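Local coordinates for protein phosphatase Slingshot homolog 2 (Homo sapiens, PDB 2NT2) that dephosphorylates and thereby activates the actin-depolymerising factor cofilin through its dual-specificity phosphatase catalytic domain, so regulating actin filament dynamics, at residues Val30-Val36 / Ser82-Ser88. The protein carries 1 engineered substitution. Sequence-based numbering, arbitrary orientation.
Sequences VRYILNV and SKCLVHS. Engineered in segment 82-88: Ser88 (natural residue Cys). With SO4 (sulfate ion), chain D.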
loop_
_atom_site.group_PDB
_atom_site.type_symbol
_atom_site.label_atom_id
_atom_site.label_comp_id
_atom_site.label_asym_id
_atom_site.label_seq_id
_atom_site.Cartn_x
_atom_site.Cartn_y
_atom_site.Cartn_z
ATOM N N VAL A 30 -6.697 -13.160 -0.629
ATOM C CA VAL A 30 -6.148 -12.198 0.314
ATOM C C VAL A 30 -6.382 -12.661 1.745
ATOM O O VAL A 30 -7.449 -13.201 2.050
ATOM C CB VAL A 30 -6.777 -10.802 0.142
ATOM C CG1 VAL A 30 -6.200 -9.864 1.195
ATOM C CG2 VAL A 30 -6.565 -10.261 -1.260
ATOM N N ARG A 31 -5.412 -12.478 2.637
ATOM C CA ARG A 31 -5.614 -12.830 4.041
ATOM C C ARG A 31 -4.978 -11.774 4.944
ATOM O O ARG A 31 -5.234 -11.748 6.147
ATOM C CB ARG A 31 -5.055 -14.207 4.394
ATOM C CG ARG A 31 -5.122 -15.248 3.301
ATOM C CD ARG A 31 -6.466 -15.931 3.175
ATOM N NE ARG A 31 -7.450 -15.488 4.155
ATOM C CZ ARG A 31 -8.680 -15.982 4.248
ATOM N NH1 ARG A 31 -9.074 -16.944 3.422
ATOM N NH2 ARG A 31 -9.512 -15.518 5.171
ATOM N N TYR A 32 -4.160 -10.935 4.332
ATOM C CA TYR A 32 -3.499 -9.832 5.007
ATOM C C TYR A 32 -4.039 -8.510 4.464
ATOM O O TYR A 32 -4.223 -8.354 3.258
ATOM C CB TYR A 32 -1.985 -9.883 4.802
ATOM C CG TYR A 32 -1.317 -11.127 5.325
ATOM C CD1 TYR A 32 -1.204 -12.262 4.531
ATOM C CD2 TYR A 32 -0.797 -11.167 6.613
ATOM C CE1 TYR A 32 -0.593 -13.410 4.998
ATOM C CE2 TYR A 32 -0.185 -12.317 7.083
ATOM C CZ TYR A 32 -0.086 -13.430 6.276
ATOM O OH TYR A 32 0.525 -14.568 6.757
ATOM N N ILE A 33 -4.289 -7.561 5.357
ATOM C CA ILE A 33 -4.772 -6.262 4.903
ATOM C C ILE A 33 -3.993 -5.133 5.570
ATOM O O ILE A 33 -3.991 -5.019 6.794
ATOM C CB ILE A 33 -6.268 -6.076 5.180
ATOM C CG1 ILE A 33 -7.163 -7.158 4.573
ATOM C CG2 ILE A 33 -6.721 -4.697 4.716
ATOM C CD1 ILE A 33 -8.629 -6.973 4.913
ATOM N N LEU A 34 -3.344 -4.346 4.722
ATOM C CA LEU A 34 -2.657 -3.126 5.103
ATOM C C LEU A 34 -3.581 -1.922 4.887
ATOM O O LEU A 34 -3.816 -1.464 3.770
ATOM C CB LEU A 34 -1.362 -2.964 4.319
ATOM C CG LEU A 34 -0.443 -1.813 4.729
ATOM C CD1 LEU A 34 -0.290 -1.748 6.239
ATOM C CD2 LEU A 34 0.913 -1.959 4.047
ATOM N N ASN A 35 -4.125 -1.466 6.004
ATOM C CA ASN A 35 -5.046 -0.347 6.068
ATOM C C ASN A 35 -4.300 0.937 6.428
ATOM O O ASN A 35 -4.026 1.181 7.600
ATOM C CB ASN A 35 -6.124 -0.658 7.108
ATOM C CG ASN A 35 -7.211 0.390 7.160
ATOM O OD1 ASN A 35 -7.039 1.486 6.632
ATOM N ND2 ASN A 35 -8.321 0.033 7.801
ATOM N N VAL A 36 -3.973 1.725 5.417
ATOM C CA VAL A 36 -3.190 2.942 5.542
ATOM C C VAL A 36 -4.073 4.156 5.798
ATOM O O VAL A 36 -4.023 5.156 5.072
ATOM C CB VAL A 36 -2.352 3.194 4.268
ATOM C CG1 VAL A 36 -1.233 4.186 4.558
ATOM C CG2 VAL A 36 -1.774 1.892 3.744
ATOM N N SER A 82 0.902 -15.834 0.991
ATOM C CA SER A 82 -0.422 -15.230 0.842
ATOM C C SER A 82 -0.326 -13.875 0.143
ATOM O O SER A 82 0.749 -13.493 -0.305
ATOM C CB SER A 82 -1.127 -15.087 2.192
ATOM O OG SER A 82 -2.520 -14.879 2.020
ATOM N N LYS A 83 -1.458 -13.190 0.049
ATOM C CA LYS A 83 -1.600 -11.924 -0.644
ATOM C C LYS A 83 -2.088 -10.833 0.313
ATOM O O LYS A 83 -2.749 -11.125 1.309
ATOM C CB LYS A 83 -2.559 -12.026 -1.831
ATOM C CG LYS A 83 -2.316 -13.222 -2.738
ATOM C CD LYS A 83 -2.934 -13.016 -4.114
ATOM C CE LYS A 83 -2.392 -14.047 -5.095
ATOM N NZ LYS A 83 -2.936 -15.408 -4.822
ATOM N N CYS A 84 -1.731 -9.600 -0.022
ATOM C CA CYS A 84 -1.988 -8.443 0.830
ATOM C C CYS A 84 -2.729 -7.357 0.061
ATOM O O CYS A 84 -2.366 -7.034 -1.069
ATOM C CB CYS A 84 -0.667 -7.912 1.385
ATOM S SG CYS A 84 -0.779 -6.494 2.498
ATOM N N LEU A 85 -3.775 -6.810 0.674
ATOM C CA LEU A 85 -4.450 -5.643 0.127
ATOM C C LEU A 85 -3.914 -4.367 0.770
ATOM O O LEU A 85 -4.086 -4.109 1.960
ATOM C CB LEU A 85 -5.965 -5.735 0.319
ATOM C CG LEU A 85 -6.750 -4.436 0.085
ATOM C CD1 LEU A 85 -6.699 -4.041 -1.381
ATOM C CD2 LEU A 85 -8.187 -4.579 0.562
ATOM N N VAL A 86 -3.254 -3.529 -0.030
ATOM C CA VAL A 86 -2.922 -2.205 0.490
ATOM C C VAL A 86 -4.031 -1.228 0.091
ATOM O O VAL A 86 -4.259 -1.022 -1.098
ATOM C CB VAL A 86 -1.572 -1.665 0.011
ATOM C CG1 VAL A 86 -1.145 -0.527 0.937
ATOM C CG2 VAL A 86 -0.522 -2.759 -0.022
ATOM N N HIS A 87 -4.713 -0.671 1.088
ATOM C CA HIS A 87 -5.833 0.222 0.795
ATOM C C HIS A 87 -5.817 1.462 1.683
ATOM O O HIS A 87 -5.222 1.491 2.757
ATOM C CB HIS A 87 -7.164 -0.508 0.902
ATOM C CG HIS A 87 -7.691 -0.750 2.278
ATOM N ND1 HIS A 87 -8.584 0.104 2.887
ATOM C CD2 HIS A 87 -7.473 -1.743 3.171
ATOM C CE1 HIS A 87 -8.888 -0.348 4.091
ATOM N NE2 HIS A 87 -8.225 -1.470 4.291
ATOM N N SER A 88 -6.467 2.495 1.161
ATOM C CA SER A 88 -6.742 3.735 1.871
ATOM C C SER A 88 -8.243 4.007 1.817
ATOM O O SER A 88 -9.039 3.063 1.806
ATOM C CB SER A 88 -5.941 4.889 1.271
ATOM O OG SER A 88 -6.076 4.932 -0.139
HETATM S S SO4 D . -6.442 8.105 -0.108
HETATM O O1 SO4 D . -7.674 7.603 0.483
HETATM O O2 SO4 D . -6.652 9.409 -0.734
HETATM O O3 SO4 D . -5.419 8.249 0.932
HETATM O O4 SO4 D . -5.974 7.153 -1.121
#
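His87 leans across to Ile33 and Asn35: Ile33 CG2 meets the ring edge at His87 CD2, 3.4 Å away and near its plane, whereas Asn35 CA lies over a face, 4.2 Å from the centroid and 28° off the normal, a CH-pi contact. With chi1 at 78°, CG sits between backbone N and carbonyl carbon, which swings the imidazole over the neighbouring strand. Its ND1 donates in the ring plane to Ser88 O at 3.2 Å, which helps to set the ring's rotation. Were His87 replaced by alanine, Ser88 O would probably lose this donor and a gap would open beside Ile33 and Asn35. On the opposite face of the sheet from Ile33 and His87, Leu34 CD2 lies 4.0 Å from Val86 CG1, the two side chains side by side, and Val36 CG2 reaches the same Val86 CG1; helices 67-79 and 94-107 cover this side. Parallel pairing is explicit: Leu34 N donates to Leu85 O, and Leu34 O accepts from His87 N nearly head-on, both at 2.9 Å. His87, engineered Ser88 (the catalytic cysteine's position), the following loop amides and Arg94 form the protein-tyrosine phosphatase P-loop (HCX5R), with sulfate in its anion site.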